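Local coordinates for protein triosephosphate isomerase (Trichomonas vaginalis, PDB 4O4V) that probably interconverts D-glyceraldehyde 3-phosphate and dihydroxyacetone phosphate in glycolysis and gluconeogenesis, working as a homodimeric TIM-barrel isomerase, at residues V38-P43 against K56-S61; V65-N70 against L108-K113; G86-I91 against G119-Y124; G156-V161 against N203-L208. All coordinates share one frame; numbering follows the deposited sequence. Where two conformers were deposited one is given.

Interaction 1 of 4, residues V38-P43 against K56-S61; sequences VVVAAP and KDWKVS
The indole of W58 lies with one face against V38, whose CG1 stands over the six-membered ring, 3.6 Å from its centroid and 14° off the normal, a CH-pi contact. Valine suits this place because CG1, set anti to the backbone N (chi1 -176°), lands on the benzo ring, while CG2 comes within 3.8 Å of W58 NE1 and CB lies against the five-membered ring. V40 adds a methyl at a slant, its CG2 3.8 Å from W58 CE3. A cation-pi interaction with R55 also involves the indole. Beyond the ring, the two strands run parallel. K59 N donates to V38 O, V40 N to K59 O at 2.9 Å, and S61 N to V40 O at 2.8 Å, this last donor standing 42° out of the carbonyl plane. A longer bond of 3.3 Å from A42 N to S61 O extends the pairing. Where the strands begin, a water links V38 N to D57 O.

V39, A41 and S61 point to one face of the sheet, where the small A41 and S61 let the strands' side chains close up; V39 CG1 lies 3.5 Å from S61 CB, tighter than usual for two carbons. K59 shares that face, but its chain leads away to a salt bridge with E88. Strands 37-41 and 59-62 are consecutive in the TIM barrel, joined through helix 47-53 as a beta-alpha-beta unit. V60 packs on that helix, V39 and S61 reach W89 of strand 89-92, and helix 240-246 touches V38 and W58 through F241.

Interaction 2 of 4, residues V65-N70 against L108-K113; sequences VFTKPN and LAAKAK
T67 touches helix 105-117 through its methyl: CG2 lies 3.6 Å from K111 CG and 3.9 Å from A110 CB. The side chains of T67 and K111 meet at an angle, and the short side chain of A110 lets the loop come close to the helix. From there K111 runs on fully extended past the carbonyl of V65, with V65 O 3.2 Å from K111 CD. Its ammonium ends 3.1 Å from the same V65 O, in a weak hydrogen bond.

Stronger partners lie just outside: K111 NZ forms a salt bridge with E103 and a hydrogen bond to N64. The threonine is set from its own side of the contact, since T67 OG1 rests 3.5 Å above the ring plane of F66, over the centre, while CG2 is directed to the helix. F66 in turn meets F73 and F107, and V65 packs on T90 and L92 of the neighbouring barrel strand.

A long lysine suits this place because its methylenes serve as apolar surface while its tip carries charge. With a carboxylate, an amide oxygen and a weakly bonded carbonyl gathered round a buried amine, the environment would be expected to favour the protonated form of K111.

Interaction 3 of 4, residues G86-I91 against G119-Y124; sequences GIEWTI and GMKIIY
E88 O receives the amide of K121 in a nearly straight bond, K121 N to E88 O being 2.8 Å with 168° at the hydrogen. The parallel pairing continues with T90 N to K121 O at 3.0 Å and I123 N to T90 O at 2.9 Å. The side chains of E88 and K121 are also related, but indirectly: a water donates to E88 OE1 and accepts from K121 NZ, whereas E88 OE2 forms a salt bridge with K59.

K121 does its main packing with carbon. Its CB sits over one face of the W89 indole, 3.5 Å from the centroid of the six-membered ring, and CD continues across it to within 3.6 Å of W89 CZ2. CG is set anti to the carbonyl carbon (chi1 -58°); the extended chain beyond it carries NZ on to the water, so lysine offers methylenes to the ring and charge at the tip.

These are neighbouring strands of the TIM barrel, 89-92 and 121-126, and helices 95-99 and 105-117 lie between them in the chain. G119, with positive phi, ends the second of these in a Schellman motif, a conformation that favours glycine.

On the face shared by W89, I91 and I123, I123 CG1 approaches W89 CZ3 obliquely at 3.8 Å. T90 and I122 point to the other face, where their CG2 methyls meet 4.1 Å apart. T90 OG1 hydrogen-bonds to I91 O.

Interaction 4 of 4, residues G156-V161 against N203-L208; sequences GKWDDV and NKVRIL
K204 and D159 form a salt bridge, K204 NZ reaching D159 OD1 at 2.8 Å. The contact lies at the N-terminal ends of two adjacent strands of the TIM barrel, 161-165 and 207-209, the end remote from where active sites of this fold lie. The ammonium meets the oxygen from above, 46° out of the carboxylate plane, and the two side chains cross at about a right angle. K204 CG takes the position between the backbone N and the carbonyl carbon (chi1 72°), and from there the extended lysine reaches across to the aspartate. Both residues are exposed, and a charged pair suits such a surface.

Waters join the two segments where no direct backbone bond forms. One donates to V161 O at 2.7 Å and accepts from both R206 N and R206 NE, so a single molecule ties the start of strand 161-165 to the backbone and the side chain of R206. A second donates to D159 O and accepts from R206 NH2 at 2.9 Å. Both waters lie in the guanidinium plane at its edge, and R206 NH1 goes on to a salt bridge with E37.

Further in, the contact turns apolar. W158, in the short 3-10 turn before strand 161-165, packs on I150, I153 and L193. V205 is branched at CB and so reaches both neighbours: CG1 lies 3.9 Å from V161 O, and CG2 approaches the indole obliquely, 3.8 Å from W158 CE3.

In the fold
From the N terminus, interaction 1 closes first, joining strands 37-41 and 59-62 round helix 47-53. The chain then leaves the barrel for the loop 65-70, which opens interaction 2, and returns as strand 89-92, which opens interaction 3. Interaction 2 closes on helix 105-117 before interaction 3 closes on strand 121-126, so these two cross; A112 meets I122 where they touch. Interaction 4 follows in series, its loop taking in strand 161-165 and helix 179-197. Interactions 1, 3 and 4 lie on one parallel barrel sheet: the first two touch where strands 59-62 and 89-92 lie side by side, S61 OG packing on T90, and I122 N probably hydrogen-bonds to D160 O between the last two.

Interaction 1 of 4, residues V38-P43 against K56-S61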
loop_
_atom_site.group_PDB
_atom_site.type_symbol
_atom_site.label_atom_id
_atom_site.label_comp_id
_atom_site.label_asym_id
_atom_site.label_seq_id
_atom_site.Cartn_x
_atom_site.Cartn_y
_atom_site.Cartn_z
ATOM N N VAL A 38 15.285 12.654 14.269
ATOM C CA VAL A 38 14.652 12.911 12.980
ATOM C C VAL A 38 14.368 11.625 12.259
ATOM O O VAL A 38 15.253 10.749 12.132
ATOM C CB VAL A 38 15.531 13.827 12.097
ATOM C CG1 VAL A 38 14.810 14.181 10.793
ATOM C CG2 VAL A 38 15.955 15.089 12.856
ATOM N N VAL A 39 13.146 11.503 11.769
ATOM C CA VAL A 39 12.695 10.336 11.032
ATOM C C VAL A 39 12.079 10.850 9.730
ATOM O O VAL A 39 11.393 11.883 9.738
ATOM C CB VAL A 39 11.709 9.563 11.903
ATOM C CG1 VAL A 39 11.021 8.438 11.163
ATOM C CG2 VAL A 39 12.394 8.995 13.133
ATOM N N VAL A 40 12.298 10.151 8.624
ATOM C CA VAL A 40 11.778 10.528 7.314
ATOM C C VAL A 40 10.964 9.368 6.777
ATOM O O VAL A 40 11.501 8.263 6.610
ATOM C CB VAL A 40 12.899 10.867 6.342
ATOM C CG1 VAL A 40 12.308 11.264 4.991
ATOM C CG2 VAL A 40 13.786 12.008 6.915
ATOM N N ALA A 41 9.678 9.622 6.518
ATOM C CA ALA A 41 8.742 8.608 6.011
ATOM C C ALA A 41 8.469 8.836 4.534
ATOM O O ALA A 41 8.191 9.975 4.117
ATOM C CB ALA A 41 7.446 8.643 6.788
ATOM N N ALA A 42 8.532 7.772 3.736
ATOM C CA ALA A 42 8.413 7.867 2.280
ATOM C C ALA A 42 7.554 6.733 1.751
ATOM O O ALA A 42 7.355 5.722 2.435
ATOM C CB ALA A 42 9.784 7.827 1.659
ATOM N N PRO A 43 7.103 6.840 0.497
ATOM C CA PRO A 43 6.360 5.733 -0.132
ATOM C C PRO A 43 7.156 4.442 -0.145
ATOM O O PRO A 43 8.384 4.446 -0.285
ATOM C CB PRO A 43 6.121 6.243 -1.560
ATOM C CG PRO A 43 6.082 7.730 -1.406
ATOM C CD PRO A 43 7.094 8.048 -0.354
ATOM N N LYS A 56 22.929 8.624 8.081
ATOM C CA LYS A 56 22.700 7.553 9.040
ATOM C C LYS A 56 22.397 8.034 10.451
ATOM O O LYS A 56 22.023 7.215 11.300
ATOM C CB LYS A 56 23.913 6.610 9.073
ATOM N N ASP A 57 22.556 9.327 10.711
ATOM C CA ASP A 57 22.113 9.880 11.981
ATOM C C ASP A 57 20.592 10.123 12.051
ATOM O O ASP A 57 20.082 10.472 13.108
ATOM C CB ASP A 57 22.891 11.157 12.344
ATOM C CG ASP A 57 22.774 12.278 11.325
ATOM O OD1 ASP A 57 22.633 12.015 10.119
ATOM O OD2 ASP A 57 22.840 13.455 11.722
ATOM N N TRP A 58 19.898 9.990 10.933
ATOM C CA TRP A 58 18.440 10.016 10.880
ATOM C C TRP A 58 17.955 8.613 10.584
ATOM O O TRP A 58 18.742 7.731 10.200
ATOM C CB TRP A 58 17.994 10.971 9.798
ATOM C CG TRP A 58 18.316 12.416 10.019
ATOM C CD1 TRP A 58 19.044 12.972 11.039
ATOM C CD2 TRP A 58 17.864 13.509 9.220
ATOM N NE1 TRP A 58 19.083 14.343 10.891
ATOM C CE2 TRP A 58 18.356 14.703 9.780
ATOM C CE3 TRP A 58 17.084 13.578 8.073
ATOM C CZ2 TRP A 58 18.099 15.944 9.212
ATOM C CZ3 TRP A 58 16.823 14.799 7.513
ATOM C CH2 TRP A 58 17.320 15.968 8.070
ATOM N N LYS A 59 16.671 8.372 10.747
ATOM C CA LYS A 59 16.086 7.060 10.466
ATOM C C LYS A 59 14.954 7.154 9.467
ATOM O O LYS A 59 14.263 8.172 9.368
ATOM C CB LYS A 59 15.591 6.416 11.762
ATOM C CG LYS A 59 16.697 6.020 12.725
ATOM C CD LYS A 59 17.530 4.901 12.216
ATOM C CE LYS A 59 18.532 4.461 13.297
ATOM N NZ LYS A 59 19.407 3.360 12.839
ATOM N N VAL A 60 14.762 6.077 8.731
ATOM C CA VAL A 60 13.706 5.944 7.737
ATOM C C VAL A 60 12.459 5.335 8.366
ATOM O O VAL A 60 12.535 4.482 9.261
ATOM C CB VAL A 60 14.250 5.073 6.586
ATOM C CG1 VAL A 60 13.202 4.833 5.523
ATOM C CG2 VAL A 60 15.439 5.736 5.932
ATOM N N SER A 61 11.294 5.732 7.862
ATOM C CA SER A 61 10.015 5.192 8.280
ATOM C C SER A 61 9.131 4.841 7.106
ATOM O O SER A 61 9.098 5.532 6.089
ATOM C CB SER A 61 9.273 6.254 9.110
ATOM O OG SER A 61 8.036 5.802 9.623
HETATM O O HOH W 1 18.125 11.848 14.504
#

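Interaction 2 of 4, residues V65-N70 against L108-K113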
loop_
_atom_site.group_PDB
_atom_site.type_symbol
_atom_site.label_atom_id
_atom_site.label_comp_id
_atom_site.label_asym_id
_atom_site.label_seq_id
_atom_site.Cartn_x
_atom_site.Cartn_y
_atom_site.Cartn_z
ATOM N N VAL A 65 1.731 -0.064 7.519
ATOM C CA VAL A 65 2.069 -1.492 7.421
ATOM C C VAL A 65 0.778 -2.269 7.561
ATOM O O VAL A 65 -0.229 -1.757 8.065
ATOM C CB VAL A 65 3.054 -1.966 8.519
ATOM C CG1 VAL A 65 4.351 -1.238 8.477
ATOM C CG2 VAL A 65 2.467 -1.859 9.905
ATOM N N PHE A 66 0.775 -3.525 7.134
ATOM C CA PHE A 66 -0.382 -4.388 7.338
ATOM C C PHE A 66 -0.315 -5.083 8.718
ATOM O O PHE A 66 0.584 -4.841 9.494
ATOM C CB PHE A 66 -0.481 -5.378 6.153
ATOM C CG PHE A 66 -1.771 -6.128 6.084
ATOM C CD1 PHE A 66 -2.990 -5.485 5.972
ATOM C CD2 PHE A 66 -1.775 -7.522 6.128
ATOM C CE1 PHE A 66 -4.160 -6.192 5.909
ATOM C CE2 PHE A 66 -2.946 -8.215 6.073
ATOM C CZ PHE A 66 -4.127 -7.577 5.973
ATOM N N THR A 67 -1.311 -5.912 9.034
ATOM C CA THR A 67 -1.455 -6.546 10.352
ATOM C C THR A 67 -0.816 -7.925 10.476
ATOM O O THR A 67 -0.798 -8.491 11.565
ATOM C CB THR A 67 -2.926 -6.740 10.653
ATOM O OG1 THR A 67 -3.505 -7.363 9.510
ATOM C CG2 THR A 67 -3.635 -5.416 10.973
ATOM N N LYS A 68 -0.322 -8.481 9.384
ATOM C CA LYS A 68 0.177 -9.851 9.338
ATOM C C LYS A 68 1.602 -9.890 8.801
ATOM O O LYS A 68 2.010 -8.955 8.111
ATOM C CB LYS A 68 -0.735 -10.670 8.409
ATOM C CG LYS A 68 -2.206 -10.701 8.821
ATOM C CD LYS A 68 -2.460 -11.464 10.103
ATOM C CE LYS A 68 -3.963 -11.570 10.361
ATOM N NZ LYS A 68 -4.286 -12.333 11.590
ATOM N N PRO A 69 2.345 -10.985 9.023
ATOM C CA PRO A 69 3.742 -11.036 8.544
ATOM C C PRO A 69 3.905 -11.167 7.038
ATOM O O PRO A 69 4.907 -10.721 6.485
ATOM C CB PRO A 69 4.326 -12.265 9.248
ATOM C CG PRO A 69 3.140 -13.080 9.573
ATOM C CD PRO A 69 2.023 -12.122 9.892
ATOM N N ASN A 70 2.928 -11.799 6.388
ATOM C CA ASN A 70 2.965 -12.180 4.985
ATOM C C ASN A 70 1.688 -12.901 4.698
ATOM O O ASN A 70 0.958 -13.262 5.634
ATOM C CB ASN A 70 4.171 -13.096 4.639
ATOM C CG ASN A 70 4.115 -14.434 5.281
ATOM O OD1 ASN A 70 4.185 -14.547 6.492
ATOM N ND2 ASN A 70 4.022 -15.469 4.477
ATOM N N LEU A 108 -6.312 -0.519 13.309
ATOM C CA LEU A 108 -5.131 0.229 13.720
ATOM C C LEU A 108 -4.520 -0.320 15.006
ATOM O O LEU A 108 -3.296 -0.385 15.138
ATOM C CB LEU A 108 -5.465 1.710 13.863
ATOM C CG LEU A 108 -5.819 2.377 12.535
ATOM C CD1 LEU A 108 -6.414 3.767 12.771
ATOM C CD2 LEU A 108 -4.645 2.459 11.626
ATOM N N ALA A 109 -5.347 -0.697 15.970
ATOM C CA ALA A 109 -4.842 -1.313 17.184
ATOM C C ALA A 109 -4.120 -2.622 16.851
ATOM O O ALA A 109 -3.055 -2.888 17.432
ATOM C CB ALA A 109 -5.987 -1.527 18.161
ATOM N N ALA A 110 -4.659 -3.412 15.926
ATOM C CA ALA A 110 -4.019 -4.648 15.541
ATOM C C ALA A 110 -2.669 -4.341 14.890
ATOM O O ALA A 110 -1.687 -5.051 15.123
ATOM C CB ALA A 110 -4.913 -5.445 14.613
ATOM N N LYS A 111 -2.582 -3.302 14.061
ATOM C CA LYS A 111 -1.308 -2.902 13.448
ATOM C C LYS A 111 -0.292 -2.463 14.493
ATOM O O LYS A 111 0.897 -2.838 14.430
ATOM C CB LYS A 111 -1.520 -1.760 12.455
ATOM C CG LYS A 111 -2.265 -2.146 11.215
ATOM C CD LYS A 111 -2.421 -0.989 10.240
ATOM C CE LYS A 111 -3.174 -1.455 9.003
ATOM N NZ LYS A 111 -3.051 -0.482 7.898
ATOM N N ALA A 112 -0.726 -1.682 15.468
ATOM C CA ALA A 112 0.195 -1.200 16.487
ATOM C C ALA A 112 0.767 -2.366 17.297
ATOM O O ALA A 112 1.973 -2.421 17.530
ATOM C CB ALA A 112 -0.513 -0.227 17.427
ATOM N N LYS A 113 -0.092 -3.297 17.709
ATOM C CA LYS A 113 0.365 -4.449 18.465
ATOM C C LYS A 113 1.348 -5.267 17.631
ATOM O O LYS A 113 2.416 -5.658 18.130
ATOM C CB LYS A 113 -0.824 -5.301 18.867
ATOM C CG LYS A 113 -0.468 -6.554 19.676
ATOM C CD LYS A 113 -1.716 -7.310 20.144
ATOM C CE LYS A 113 -1.407 -8.537 21.015
ATOM N NZ LYS A 113 -0.741 -9.595 20.256
#

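Interaction 3 of 4, residues G86-I91 against G119-Y124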
loop_
_atom_site.group_PDB
_atom_site.type_symbol
_atom_site.label_atom_id
_atom_site.label_comp_id
_atom_site.label_asym_id
_atom_site.label_seq_id
_atom_site.Cartn_x
_atom_site.Cartn_y
_atom_site.Cartn_z
ATOM N N GLY A 86 16.366 -2.990 7.124
ATOM C CA GLY A 86 16.921 -2.263 8.262
ATOM C C GLY A 86 16.090 -1.092 8.727
ATOM O O GLY A 86 16.553 -0.289 9.557
ATOM N N ILE A 87 14.858 -0.986 8.255
ATOM C CA ILE A 87 13.948 0.123 8.595
ATOM C C ILE A 87 13.180 -0.228 9.847
ATOM O O ILE A 87 12.661 -1.330 9.958
ATOM C CB ILE A 87 13.004 0.391 7.419
ATOM C CG1 ILE A 87 13.813 0.840 6.199
ATOM C CG2 ILE A 87 11.944 1.412 7.809
ATOM C CD1 ILE A 87 13.055 0.794 4.910
ATOM N N GLU A 88 13.113 0.708 10.790
ATOM C CA GLU A 88 12.623 0.454 12.131
ATOM C C GLU A 88 11.328 1.156 12.519
ATOM O O GLU A 88 10.848 0.926 13.632
ATOM C CB GLU A 88 13.716 0.897 13.174
ATOM C CG GLU A 88 15.225 0.654 12.798
ATOM C CD GLU A 88 16.233 1.448 13.675
ATOM O OE1 GLU A 88 15.823 2.012 14.726
ATOM O OE2 GLU A 88 17.436 1.504 13.287
ATOM N N TRP A 89 10.827 2.068 11.691
ATOM C CA TRP A 89 9.703 2.940 12.023
ATOM C C TRP A 89 8.579 2.750 11.028
ATOM O O TRP A 89 8.788 2.491 9.852
ATOM C CB TRP A 89 10.129 4.400 11.943
ATOM C CG TRP A 89 10.896 4.925 13.123
ATOM C CD1 TRP A 89 12.253 5.009 13.233
ATOM C CD2 TRP A 89 10.360 5.438 14.345
ATOM N NE1 TRP A 89 12.588 5.556 14.441
ATOM C CE2 TRP A 89 11.446 5.808 15.150
ATOM C CE3 TRP A 89 9.064 5.608 14.841
ATOM C CZ2 TRP A 89 11.286 6.332 16.425
ATOM C CZ3 TRP A 89 8.892 6.125 16.111
ATOM C CH2 TRP A 89 9.998 6.496 16.883
ATOM N N THR A 90 7.359 2.986 11.518
ATOM C CA THR A 90 6.206 3.221 10.652
ATOM C C THR A 90 5.269 4.240 11.270
ATOM O O THR A 90 5.111 4.307 12.498
ATOM C CB THR A 90 5.415 1.926 10.330
ATOM O OG1 THR A 90 4.452 2.188 9.292
ATOM C CG2 THR A 90 4.768 1.316 11.535
ATOM N N ILE A 91 4.610 5.007 10.414
ATOM C CA ILE A 91 3.402 5.763 10.780
ATOM C C ILE A 91 2.217 4.824 10.792
ATOM O O ILE A 91 2.145 3.917 9.953
ATOM C CB ILE A 91 3.170 6.926 9.789
ATOM C CG1 ILE A 91 4.390 7.861 9.749
ATOM C CG2 ILE A 91 1.904 7.722 10.105
ATOM C CD1 ILE A 91 4.335 8.911 8.657
ATOM N N GLY A 119 9.228 -5.596 16.777
ATOM C CA GLY A 119 10.417 -4.768 16.895
ATOM C C GLY A 119 10.425 -3.449 16.141
ATOM O O GLY A 119 11.485 -2.859 15.984
ATOM N N MET A 120 9.264 -3.000 15.660
ATOM C CA MET A 120 9.089 -1.668 15.103
ATOM C C MET A 120 8.877 -0.659 16.187
ATOM O O MET A 120 8.472 -0.953 17.310
ATOM C CB MET A 120 7.868 -1.607 14.215
ATOM C CG MET A 120 7.940 -2.556 13.074
ATOM S SD MET A 120 9.244 -2.198 11.892
ATOM C CE MET A 120 8.761 -0.648 11.146
ATOM N N LYS A 121 9.103 0.571 15.787
ATOM C CA LYS A 121 8.648 1.743 16.502
ATOM C C LYS A 121 7.561 2.413 15.695
ATOM O O LYS A 121 7.580 2.331 14.457
ATOM C CB LYS A 121 9.813 2.709 16.706
ATOM C CG LYS A 121 10.985 2.101 17.468
ATOM C CD LYS A 121 12.150 3.084 17.585
ATOM C CE LYS A 121 13.327 2.498 18.381
ATOM N NZ LYS A 121 14.289 3.571 18.716
ATOM N N ILE A 122 6.604 3.064 16.365
ATOM C CA ILE A 122 5.443 3.589 15.698
ATOM C C ILE A 122 5.204 5.050 15.986
ATOM O O ILE A 122 5.450 5.523 17.117
ATOM C CB ILE A 122 4.153 2.780 16.014
ATOM C CG1 ILE A 122 3.690 2.906 17.463
ATOM C CG2 ILE A 122 4.341 1.311 15.633
ATOM C CD1 ILE A 122 2.359 2.201 17.780
ATOM N N ILE A 123 4.685 5.757 14.989
ATOM C CA ILE A 123 4.140 7.093 15.140
ATOM C C ILE A 123 2.642 6.936 14.941
ATOM O O ILE A 123 2.165 6.761 13.800
ATOM C CB ILE A 123 4.719 8.092 14.141
ATOM C CG1 ILE A 123 6.243 8.192 14.245
ATOM C CG2 ILE A 123 4.061 9.463 14.311
ATOM C CD1 ILE A 123 6.890 8.838 13.041
ATOM N N TYR A 124 1.897 6.927 16.034
ATOM C CA TYR A 124 0.458 6.618 16.017
ATOM C C TYR A 124 -0.331 7.923 16.005
ATOM O O TYR A 124 -0.156 8.754 16.917
ATOM C CB TYR A 124 0.088 5.773 17.233
ATOM C CG TYR A 124 -1.272 5.129 17.140
ATOM C CD1 TYR A 124 -2.403 5.789 17.543
ATOM C CD2 TYR A 124 -1.411 3.846 16.625
ATOM C CE1 TYR A 124 -3.672 5.160 17.475
ATOM C CE2 TYR A 124 -2.637 3.233 16.564
ATOM C CZ TYR A 124 -3.756 3.888 16.974
ATOM O OH TYR A 124 -4.956 3.204 16.909
HETATM O O HOH W 2 15.603 4.450 16.311
#

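Interaction 4 of 4, residues G156-V161 against N203-L208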
loop_
_atom_site.group_PDB
_atom_site.type_symbol
_atom_site.label_atom_id
_atom_site.label_comp_id
_atom_site.label_asym_id
_atom_site.label_seq_id
_atom_site.Cartn_x
_atom_site.Cartn_y
_atom_site.Cartn_z
ATOM N N GLY A 156 6.158 -3.313 28.094
ATOM C CA GLY A 156 7.536 -2.925 27.848
ATOM C C GLY A 156 7.818 -2.155 26.571
ATOM O O GLY A 156 8.986 -1.902 26.282
ATOM N N LYS A 157 6.788 -1.788 25.807
ATOM C CA LYS A 157 6.991 -1.193 24.495
ATOM C C LYS A 157 6.694 0.297 24.408
ATOM O O LYS A 157 6.783 0.861 23.315
ATOM C CB LYS A 157 6.154 -1.949 23.458
ATOM C CG LYS A 157 6.646 -3.335 23.130
ATOM C CD LYS A 157 7.960 -3.288 22.416
ATOM C CE LYS A 157 8.382 -4.656 21.942
ATOM N NZ LYS A 157 9.540 -4.545 21.026
ATOM N N TRP A 158 6.415 0.969 25.532
ATOM C CA TRP A 158 6.088 2.389 25.430
ATOM C C TRP A 158 7.263 3.267 24.999
ATOM O O TRP A 158 7.055 4.355 24.484
ATOM C CB TRP A 158 5.470 2.919 26.719
ATOM C CG TRP A 158 4.004 2.564 26.859
ATOM C CD1 TRP A 158 3.474 1.527 27.596
ATOM C CD2 TRP A 158 2.912 3.254 26.278
ATOM N NE1 TRP A 158 2.098 1.545 27.473
ATOM C CE2 TRP A 158 1.732 2.593 26.682
ATOM C CE3 TRP A 158 2.809 4.373 25.460
ATOM C CZ2 TRP A 158 0.479 3.018 26.290
ATOM C CZ3 TRP A 158 1.575 4.792 25.076
ATOM C CH2 TRP A 158 0.406 4.120 25.511
ATOM N N ASP A 159 8.485 2.798 25.186
ATOM C CA ASP A 159 9.668 3.486 24.684
ATOM C C ASP A 159 9.672 3.594 23.172
ATOM O O ASP A 159 10.360 4.452 22.635
ATOM C CB ASP A 159 10.982 2.780 25.106
ATOM C CG ASP A 159 11.288 2.877 26.576
ATOM O OD1 ASP A 159 10.866 3.830 27.245
ATOM O OD2 ASP A 159 12.012 1.983 27.054
ATOM N N ASP A 160 8.875 2.766 22.498
ATOM C CA ASP A 160 8.832 2.668 21.039
ATOM C C ASP A 160 7.568 3.266 20.434
ATOM O O ASP A 160 7.285 3.025 19.265
ATOM C CB ASP A 160 8.994 1.200 20.676
ATOM C CG ASP A 160 10.397 0.684 20.933
ATOM O OD1 ASP A 160 11.328 1.464 21.213
ATOM O OD2 ASP A 160 10.559 -0.540 20.841
ATOM N N VAL A 161 6.851 4.075 21.205
ATOM C CA VAL A 161 5.639 4.737 20.778
ATOM C C VAL A 161 5.805 6.243 20.798
ATOM O O VAL A 161 6.231 6.806 21.807
ATOM C CB VAL A 161 4.449 4.352 21.686
ATOM C CG1 VAL A 161 3.171 5.100 21.337
ATOM C CG2 VAL A 161 4.208 2.860 21.635
ATOM N N ASN A 203 5.302 10.879 31.089
ATOM C CA ASN A 203 6.440 11.781 31.077
ATOM C C ASN A 203 7.488 11.438 30.032
ATOM O O ASN A 203 8.343 12.291 29.746
ATOM C CB ASN A 203 7.105 11.858 32.461
ATOM C CG ASN A 203 6.361 12.781 33.384
ATOM O OD1 ASN A 203 5.812 13.782 32.940
ATOM N ND2 ASN A 203 6.269 12.428 34.654
ATOM N N LYS A 204 7.460 10.228 29.503
ATOM C CA LYS A 204 8.468 9.835 28.507
ATOM C C LYS A 204 7.954 9.820 27.079
ATOM O O LYS A 204 8.751 9.932 26.140
ATOM C CB LYS A 204 9.135 8.498 28.863
ATOM C CG LYS A 204 8.310 7.299 28.693
ATOM C CD LYS A 204 9.107 6.056 29.161
ATOM C CE LYS A 204 8.379 4.737 28.924
ATOM N NZ LYS A 204 9.182 3.599 29.495
ATOM N N VAL A 205 6.660 9.657 26.865
ATOM C CA VAL A 205 6.138 9.568 25.482
ATOM C C VAL A 205 6.168 10.929 24.799
ATOM O O VAL A 205 5.631 11.924 25.307
ATOM C CB VAL A 205 4.706 8.970 25.488
ATOM C CG1 VAL A 205 4.061 9.009 24.103
ATOM C CG2 VAL A 205 4.754 7.542 25.957
ATOM N N ARG A 206 6.782 10.965 23.616
ATOM C CA ARG A 206 6.729 12.161 22.792
ATOM C C ARG A 206 5.364 12.255 22.121
ATOM O O ARG A 206 4.865 11.306 21.500
ATOM C CB ARG A 206 7.833 12.169 21.730
ATOM C CG ARG A 206 9.214 12.594 22.221
ATOM C CD ARG A 206 9.978 11.524 22.960
ATOM N NE ARG A 206 10.240 10.321 22.153
ATOM C CZ ARG A 206 11.220 10.203 21.262
ATOM N NH1 ARG A 206 12.081 11.197 21.043
ATOM N NH2 ARG A 206 11.389 9.050 20.627
ATOM N N ILE A 207 4.803 13.452 22.250
ATOM C CA ILE A 207 3.531 13.826 21.642
ATOM C C ILE A 207 3.807 14.949 20.655
ATOM O O ILE A 207 4.346 16.001 21.012
ATOM C CB ILE A 207 2.481 14.223 22.683
ATOM C CG1 ILE A 207 2.300 13.087 23.700
ATOM C CG2 ILE A 207 1.142 14.554 21.984
ATOM C CD1 ILE A 207 1.452 13.465 24.899
ATOM N N LEU A 208 3.477 14.715 19.392
ATOM C CA LEU A 208 3.804 15.611 18.297
ATOM C C LEU A 208 2.597 16.380 17.840
ATOM O O LEU A 208 1.464 15.904 17.897
ATOM C CB LEU A 208 4.301 14.842 17.065
ATOM C CG LEU A 208 5.283 13.704 17.308
ATOM C CD1 LEU A 208 5.637 13.066 15.970
ATOM C CD2 LEU A 208 6.520 14.197 18.052
HETATM O O HOH W 3 8.361 6.858 24.919
HETATM O O HOH W 4 9.994 6.491 20.766
HETATM O O HOH W 5 8.105 8.469 22.738
#